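Local coordinates for microtubule-associated serine/threonine-protein kinase 4 (PDB 2W7R) that probably phosphorylates serine and threonine residues of other proteins and carries a PDZ domain, the part in this structure, that probably recognises C-terminal peptide tails, at residues I5-S10 with Y14-R19; E75-L78 with K83-I86. All coordinates share one frame; numbering follows the deposited sequence.

Interaction 1. Residues I5-S10 with Y14-R19; sequences IVIHSS and YGFTIR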
ATOM      1  N   ILE A   5       1.401 -15.145   9.506  1.00 37.50           N
ATOM      2  CA  ILE A   5       0.977 -14.482  10.730  1.00 36.06           C
ATOM      3  C   ILE A   5      -0.138 -15.306  11.353  1.00 37.66           C
ATOM      4  O   ILE A   5      -1.166 -15.540  10.723  1.00 33.70           O
ATOM      5  CB  ILE A   5       0.429 -13.069  10.457  1.00 44.73           C
ATOM      6  CG1 ILE A   5       1.424 -12.247   9.633  1.00 41.65           C
ATOM      7  CG2 ILE A   5       0.089 -12.369  11.773  1.00 46.52           C
ATOM      8  CD1 ILE A   5       2.637 -11.803  10.402  1.00 52.06           C
ATOM      9  N   VAL A   6       0.062 -15.755  12.584  1.00 37.59           N
ATOM     10  CA  VAL A   6      -0.967 -16.529  13.260  1.00 40.40           C
ATOM     11  C   VAL A   6      -1.726 -15.649  14.239  1.00 41.05           C
ATOM     12  O   VAL A   6      -1.137 -15.039  15.130  1.00 48.09           O
ATOM     13  CB  VAL A   6      -0.374 -17.742  13.987  1.00 45.25           C
ATOM     14  CG1 VAL A   6      -1.472 -18.538  14.678  1.00 38.06           C
ATOM     15  CG2 VAL A   6       0.382 -18.620  12.995  1.00 53.03           C
ATOM     16  N   ILE A   7      -3.038 -15.571  14.064  1.00 33.92           N
ATOM     17  CA  ILE A   7      -3.854 -14.729  14.920  1.00 37.42           C
ATOM     18  C   ILE A   7      -4.783 -15.590  15.765  1.00 41.59           C
ATOM     19  O   ILE A   7      -5.585 -16.359  15.232  1.00 35.75           O
ATOM     20  CB  ILE A   7      -4.677 -13.714  14.101  1.00 34.89           C
ATOM     21  CG1 ILE A   7      -3.768 -12.915  13.165  1.00 31.89           C
ATOM     22  CG2 ILE A   7      -5.442 -12.782  15.034  1.00 36.60           C
ATOM     23  CD1 ILE A   7      -4.528 -11.997  12.209  1.00 33.92           C
ATOM     24  N   HIS A   8      -4.657 -15.470  17.085  1.00 33.74           N
ATOM     25  CA  HIS A   8      -5.528 -16.185  18.006  1.00 37.34           C
ATOM     26  C   HIS A   8      -6.613 -15.245  18.505  1.00 41.30           C
ATOM     27  O   HIS A   8      -6.317 -14.199  19.085  1.00 41.50           O
ATOM     28  CB  HIS A   8      -4.743 -16.713  19.208  1.00 38.17           C
ATOM     29  CG  HIS A   8      -3.602 -17.610  18.847  1.00 39.00           C
ATOM     30  ND1 HIS A   8      -3.712 -18.983  18.834  1.00 44.32           N
ATOM     31  CD2 HIS A   8      -2.322 -17.331  18.506  1.00 47.68           C
ATOM     32  CE1 HIS A   8      -2.547 -19.512  18.501  1.00 47.36           C
ATOM     33  NE2 HIS A   8      -1.687 -18.531  18.293  1.00 48.88           N
ATOM     34  N   SER A   9      -7.866 -15.625  18.279  1.00 43.32           N
ATOM     35  CA  SER A   9      -9.009 -14.849  18.742  1.00 47.77           C
ATOM     36  C   SER A   9      -9.730 -15.591  19.864  1.00 49.89           C
ATOM     37  O   SER A   9      -9.775 -16.821  19.872  1.00 53.02           O
ATOM     38  CB  SER A   9      -9.978 -14.592  17.586  1.00 51.20           C
ATOM     39  OG  SER A   9     -11.235 -14.146  18.066  1.00 60.21           O
ATOM     40  N   SER A  10     -10.294 -14.837  20.803  1.00 51.36           N
ATOM     41  CA  SER A  10     -11.033 -15.422  21.920  1.00 64.08           C
ATOM     42  C   SER A  10     -12.521 -15.547  21.602  1.00 67.95           C
ATOM     43  O   SER A  10     -12.903 -15.754  20.449  1.00 71.73           O
ATOM     44  CB  SER A  10     -10.832 -14.597  23.195  1.00 66.56           C
ATOM     45  OG  SER A  10     -11.270 -13.261  23.018  1.00 63.54           O
ATOM     46  N   TYR A  14     -11.060 -10.885  14.764  1.00 34.66           N
ATOM     47  CA  TYR A  14      -9.607 -10.802  14.707  1.00 32.96           C
ATOM     48  C   TYR A  14      -9.140  -9.357  14.853  1.00 32.98           C
ATOM     49  O   TYR A  14      -8.078  -9.091  15.421  1.00 38.61           O
ATOM     50  CB  TYR A  14      -9.066 -11.411  13.415  1.00 27.45           C
ATOM     51  CG  TYR A  14      -9.487 -12.844  13.174  1.00 37.02           C
ATOM     52  CD1 TYR A  14      -9.200 -13.843  14.100  1.00 37.45           C
ATOM     53  CD2 TYR A  14     -10.154 -13.202  12.010  1.00 32.05           C
ATOM     54  CE1 TYR A  14      -9.584 -15.162  13.874  1.00 36.39           C
ATOM     55  CE2 TYR A  14     -10.540 -14.511  11.776  1.00 34.59           C
ATOM     56  CZ  TYR A  14     -10.255 -15.485  12.710  1.00 39.06           C
ATOM     57  OH  TYR A  14     -10.642 -16.785  12.470  1.00 43.49           O
ATOM     58  N   GLY A  15      -9.934  -8.427  14.329  1.00 30.80           N
ATOM     59  CA  GLY A  15      -9.676  -7.010  14.515  1.00 31.75           C
ATOM     60  C   GLY A  15      -9.050  -6.293  13.330  1.00 33.66           C
ATOM     61  O   GLY A  15      -8.224  -5.398  13.509  1.00 34.93           O
ATOM     62  N   PHE A  16      -9.444  -6.661  12.116  1.00 30.04           N
ATOM     63  CA  PHE A  16      -8.950  -5.939  10.946  1.00 26.75           C
ATOM     64  C   PHE A  16      -9.937  -5.881   9.781  1.00 27.00           C
ATOM     65  O   PHE A  16     -10.953  -6.577   9.773  1.00 27.45           O
ATOM     66  CB  PHE A  16      -7.580  -6.476  10.494  1.00 31.99           C
ATOM     67  CG  PHE A  16      -7.612  -7.872   9.910  1.00 26.98           C
ATOM     68  CD1 PHE A  16      -7.585  -8.065   8.538  1.00 25.80           C
ATOM     69  CD2 PHE A  16      -7.630  -8.985  10.735  1.00 28.05           C
ATOM     70  CE1 PHE A  16      -7.595  -9.340   8.000  1.00 26.94           C
ATOM     71  CE2 PHE A  16      -7.642 -10.262  10.202  1.00 28.99           C
ATOM     72  CZ  PHE A  16      -7.624 -10.441   8.838  1.00 26.29           C
ATOM     73  N   THR A  17      -9.639  -5.024   8.812  1.00 22.78           N
ATOM     74  CA  THR A  17     -10.440  -4.938   7.592  1.00 21.50           C
ATOM     75  C   THR A  17      -9.545  -5.097   6.380  1.00 22.44           C
ATOM     76  O   THR A  17      -8.361  -4.748   6.416  1.00 23.95           O
ATOM     77  CB  THR A  17     -11.176  -3.593   7.472  1.00 27.12           C
ATOM     78  OG1 THR A  17     -10.224  -2.522   7.451  1.00 34.96           O
ATOM     79  CG2 THR A  17     -12.117  -3.396   8.652  1.00 25.99           C
ATOM     80  N   ILE A  18     -10.119  -5.628   5.307  1.00 22.14           N
ATOM     81  CA  ILE A  18      -9.377  -5.818   4.068  1.00 19.87           C
ATOM     82  C   ILE A  18     -10.060  -5.081   2.935  1.00 26.52           C
ATOM     83  O   ILE A  18     -11.279  -4.874   2.959  1.00 23.94           O
ATOM     84  CB  ILE A  18      -9.259  -7.313   3.691  1.00 21.20           C
ATOM     85  CG1 ILE A  18     -10.622  -7.882   3.305  1.00 21.48           C
ATOM     86  CG2 ILE A  18      -8.619  -8.109   4.829  1.00 24.42           C
ATOM     87  CD1 ILE A  18     -10.538  -9.275   2.680  1.00 30.43           C
ATOM     88  N   ARG A  19      -9.275  -4.678   1.944  1.00 16.19           N
ATOM     89  CA  ARG A  19      -9.830  -4.076   0.746  1.00 16.20           C
ATOM     90  C   ARG A  19      -9.200  -4.649  -0.509  1.00 17.56           C
ATOM     91  O   ARG A  19      -8.012  -4.991  -0.525  1.00 20.43           O
ATOM     92  CB  ARG A  19      -9.646  -2.559   0.754  1.00 16.21           C
ATOM     93  CG  ARG A  19     -10.606  -1.840   1.677  1.00 17.24           C
ATOM     94  CD  ARG A  19     -10.433  -0.337   1.602  1.00 17.55           C
ATOM     95  NE  ARG A  19     -11.430   0.350   2.427  1.00 17.43           N
ATOM     96  CZ  ARG A  19     -11.543   1.674   2.515  1.00 25.77           C
ATOM     97  NH1 ARG A  19     -10.725   2.471   1.833  1.00 24.36           N
ATOM     98  NH2 ARG A  19     -12.480   2.203   3.289  1.00 31.27           N
TER

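Interaction 2. Residues E75-L78 with K83-I86; sequences ELLL and KVSI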
ATOM      1  N   GLU A  75     -15.220 -14.402   3.215  1.00 30.58           N
ATOM      2  CA  GLU A  75     -15.812 -15.680   3.597  1.00 34.21           C
ATOM      3  C   GLU A  75     -14.774 -16.647   4.173  1.00 39.02           C
ATOM      4  O   GLU A  75     -15.066 -17.380   5.119  1.00 40.89           O
ATOM      5  CB  GLU A  75     -16.534 -16.312   2.402  1.00 40.05           C
ATOM      6  CG  GLU A  75     -17.462 -17.457   2.771  1.00 55.21           C
ATOM      7  CD  GLU A  75     -18.617 -17.011   3.649  1.00 70.16           C
ATOM      8  OE1 GLU A  75     -18.880 -15.789   3.724  1.00 70.57           O
ATOM      9  OE2 GLU A  75     -19.265 -17.883   4.265  1.00 77.76           O
ATOM     10  N   LEU A  76     -13.570 -16.655   3.604  1.00 34.22           N
ATOM     11  CA  LEU A  76     -12.487 -17.479   4.143  1.00 29.97           C
ATOM     12  C   LEU A  76     -12.155 -17.080   5.580  1.00 33.15           C
ATOM     13  O   LEU A  76     -11.947 -17.934   6.438  1.00 32.87           O
ATOM     14  CB  LEU A  76     -11.225 -17.383   3.280  1.00 32.06           C
ATOM     15  CG  LEU A  76     -11.277 -17.956   1.864  1.00 31.51           C
ATOM     16  CD1 LEU A  76      -9.919 -17.834   1.189  1.00 30.24           C
ATOM     17  CD2 LEU A  76     -11.739 -19.404   1.892  1.00 40.49           C
ATOM     18  N   LEU A  77     -12.098 -15.777   5.834  1.00 28.85           N
ATOM     19  CA  LEU A  77     -11.766 -15.279   7.167  1.00 29.78           C
ATOM     20  C   LEU A  77     -12.889 -15.573   8.156  1.00 35.20           C
ATOM     21  O   LEU A  77     -12.638 -15.850   9.329  1.00 37.15           O
ATOM     22  CB  LEU A  77     -11.458 -13.778   7.114  1.00 33.18           C
ATOM     23  CG  LEU A  77     -10.175 -13.430   6.343  1.00 34.01           C
ATOM     24  CD1 LEU A  77     -10.124 -11.967   5.937  1.00 30.09           C
ATOM     25  CD2 LEU A  77      -8.937 -13.808   7.150  1.00 32.83           C
ATOM     26  N   LEU A  78     -14.128 -15.527   7.678  1.00 37.22           N
ATOM     27  CA  LEU A  78     -15.284 -15.754   8.543  1.00 47.84           C
ATOM     28  C   LEU A  78     -15.434 -17.211   8.978  1.00 55.94           C
ATOM     29  O   LEU A  78     -15.793 -17.487  10.123  1.00 55.31           O
ATOM     30  CB  LEU A  78     -16.569 -15.275   7.865  1.00 48.95           C
ATOM     31  CG  LEU A  78     -16.714 -13.765   7.691  1.00 39.40           C
ATOM     32  CD1 LEU A  78     -18.003 -13.440   6.958  1.00 40.89           C
ATOM     33  CD2 LEU A  78     -16.661 -13.059   9.036  1.00 48.84           C
ATOM     34  N   LYS A  83      -8.832 -19.466  15.424  1.00 42.76           N
ATOM     35  CA  LYS A  83      -7.451 -19.222  15.031  1.00 33.75           C
ATOM     36  C   LYS A  83      -7.378 -19.140  13.508  1.00 35.30           C
ATOM     37  O   LYS A  83      -8.018 -19.928  12.817  1.00 42.42           O
ATOM     38  CB  LYS A  83      -6.536 -20.331  15.548  1.00 43.17           C
ATOM     39  CG  LYS A  83      -5.062 -20.082  15.281  1.00 50.75           C
ATOM     40  CD  LYS A  83      -4.192 -21.179  15.880  1.00 59.94           C
ATOM     41  CE  LYS A  83      -4.447 -22.521  15.215  1.00 66.15           C
ATOM     42  NZ  LYS A  83      -3.582 -23.595  15.782  1.00 69.99           N
ATOM     43  N   VAL A  84      -6.613 -18.181  12.995  1.00 31.01           N
ATOM     44  CA  VAL A  84      -6.418 -18.054  11.551  1.00 29.72           C
ATOM     45  C   VAL A  84      -4.963 -17.748  11.211  1.00 38.97           C
ATOM     46  O   VAL A  84      -4.263 -17.077  11.964  1.00 35.45           O
ATOM     47  CB  VAL A  84      -7.324 -16.960  10.946  1.00 29.10           C
ATOM     48  CG1 VAL A  84      -6.823 -15.571  11.333  1.00 31.20           C
ATOM     49  CG2 VAL A  84      -7.392 -17.101   9.421  1.00 33.69           C
ATOM     50  N   SER A  85      -4.509 -18.253  10.071  1.00 32.67           N
ATOM     51  CA  SER A  85      -3.155 -18.001   9.619  1.00 29.64           C
ATOM     52  C   SER A  85      -3.230 -17.125   8.375  1.00 29.78           C
ATOM     53  O   SER A  85      -3.970 -17.435   7.452  1.00 35.35           O
ATOM     54  CB  SER A  85      -2.473 -19.328   9.290  1.00 46.87           C
ATOM     55  OG  SER A  85      -1.108 -19.142   8.973  1.00 62.86           O
ATOM     56  N   ILE A  86      -2.496 -16.019   8.359  1.00 28.49           N
ATOM     57  CA  ILE A  86      -2.508 -15.138   7.193  1.00 28.79           C
ATOM     58  C   ILE A  86      -1.100 -14.979   6.635  1.00 29.30           C
ATOM     59  O   ILE A  86      -0.191 -14.531   7.335  1.00 29.60           O
ATOM     60  CB  ILE A  86      -3.108 -13.756   7.528  1.00 31.98           C
ATOM     61  CG1 ILE A  86      -4.528 -13.918   8.070  1.00 36.32           C
ATOM     62  CG2 ILE A  86      -3.115 -12.841   6.304  1.00 29.19           C
ATOM     63  CD1 ILE A  86      -5.242 -12.619   8.286  1.00 44.26           C
TER

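Interaction 1. Residues I5-S10 with Y14-R19
Ile7 of strand 5-8 and Ser9 just past its end both pack on the ring of Tyr14, and Ile7 reaches on to Phe16. The apolar contacts divide the branches of Ile7 between two rings. Its CG2, anti to the backbone N, lies 4.0 Å from Tyr14 CD1 and also near Tyr14 CB. CD1, at the end of the extended branch (chi2 174°), meets Phe16 CE2 at 4.1 Å. Both approaches are oblique to the rings. Ser9 adds the closest touch, its CB standing 3.6 Å from Tyr14 CD1 with CE1 of the same ring only slightly farther off. The polar end of Ser9 serves the turn instead: OG is hydrogen-bonded to Asn13 O and more weakly to Lys12 N.

Tyr14-Gly15-Phe16 lies where PDZ domains have their carboxylate-binding loop, and probably has that role here; Gly15 has a positive phi (102°) that suits glycine. Ile7 also rests on Pro45 and Ala49 of helix 45-49, and Phe16 on Ala46 of the same helix. Phe16 further touches Val40 of strand 31-40, while Ile18, farther along strand 16-24, packs on Val73 and Ile74 of helix 70-78.

Interaction 2. Residues E75-L78 with K83-I86
Leu77 meets Val84 and Ile86 through branched aliphatic groups alone, so the contact between helix and strand contains no flat group of its own; the nearby rings belong to Tyr14, which touches Val84, and to Phe16, which touches both Leu77 and Ile86. Within the pair, a single methyl does the work. Leu77 CD2 lies 4.0 Å from Ile86 CD1 and, in another direction, 4.3 Å from Val84 CG2, reaching two residues that stand two apart on the strand. The leucine fork explains the choice of branch: with chi2 at 162°, CD1 prolongs the line of the side chain, and CD2 turns aside toward the strand.

Ile86 answers with its long branch. CG1 is anti to the carbonyl carbon, and the extended chi2 of -174° carries CD1 outward to the leucine methyl, the two side chains crossing at roughly a right angle. Val84, whose CB faces the helix, offers CG2 from a slightly greater distance.

Ile60 of strand 56-60 packs on both Leu77 and Val84, and Ile57 of the same strand on Ile86, while Ile7 covers the two strand residues from strand 5-8. Helix 70-78 is the helix that borders the peptide groove in PDZ domains, and here its last turn is joined to strand 83-89. All three touching residues are buried and join by van der Waals contact; with no polar group to direct it, the packing rests on the shape and hydrophobicity of the methyl groups.

How the interactions relate
The two contacts share one hydrophobic interior and lie equally far from the centre of the chain, but differ in how fully their residues are buried. Interaction 2 is buried throughout and wholly aliphatic; interaction 1 is only partly buried, mixes aromatic with aliphatic groups and adds a serine where the chain turns. Strands 5-8 and 83-89 are antiparallel neighbours, linked by backbone hydrogen bonds, Ile86 N to Ile5 O at 2.8 Å and Ile7 N to Val84 O at 2.9 Å. Strand 16-24 joins separately, Phe16 CZ pressing to 3.3 Å from Ile86 CD1, a tight contact. Phe16 and Leu77 come from the strand and helix flanking the PDZ peptide groove, and probably line the pocket for a peptide's terminal side chain.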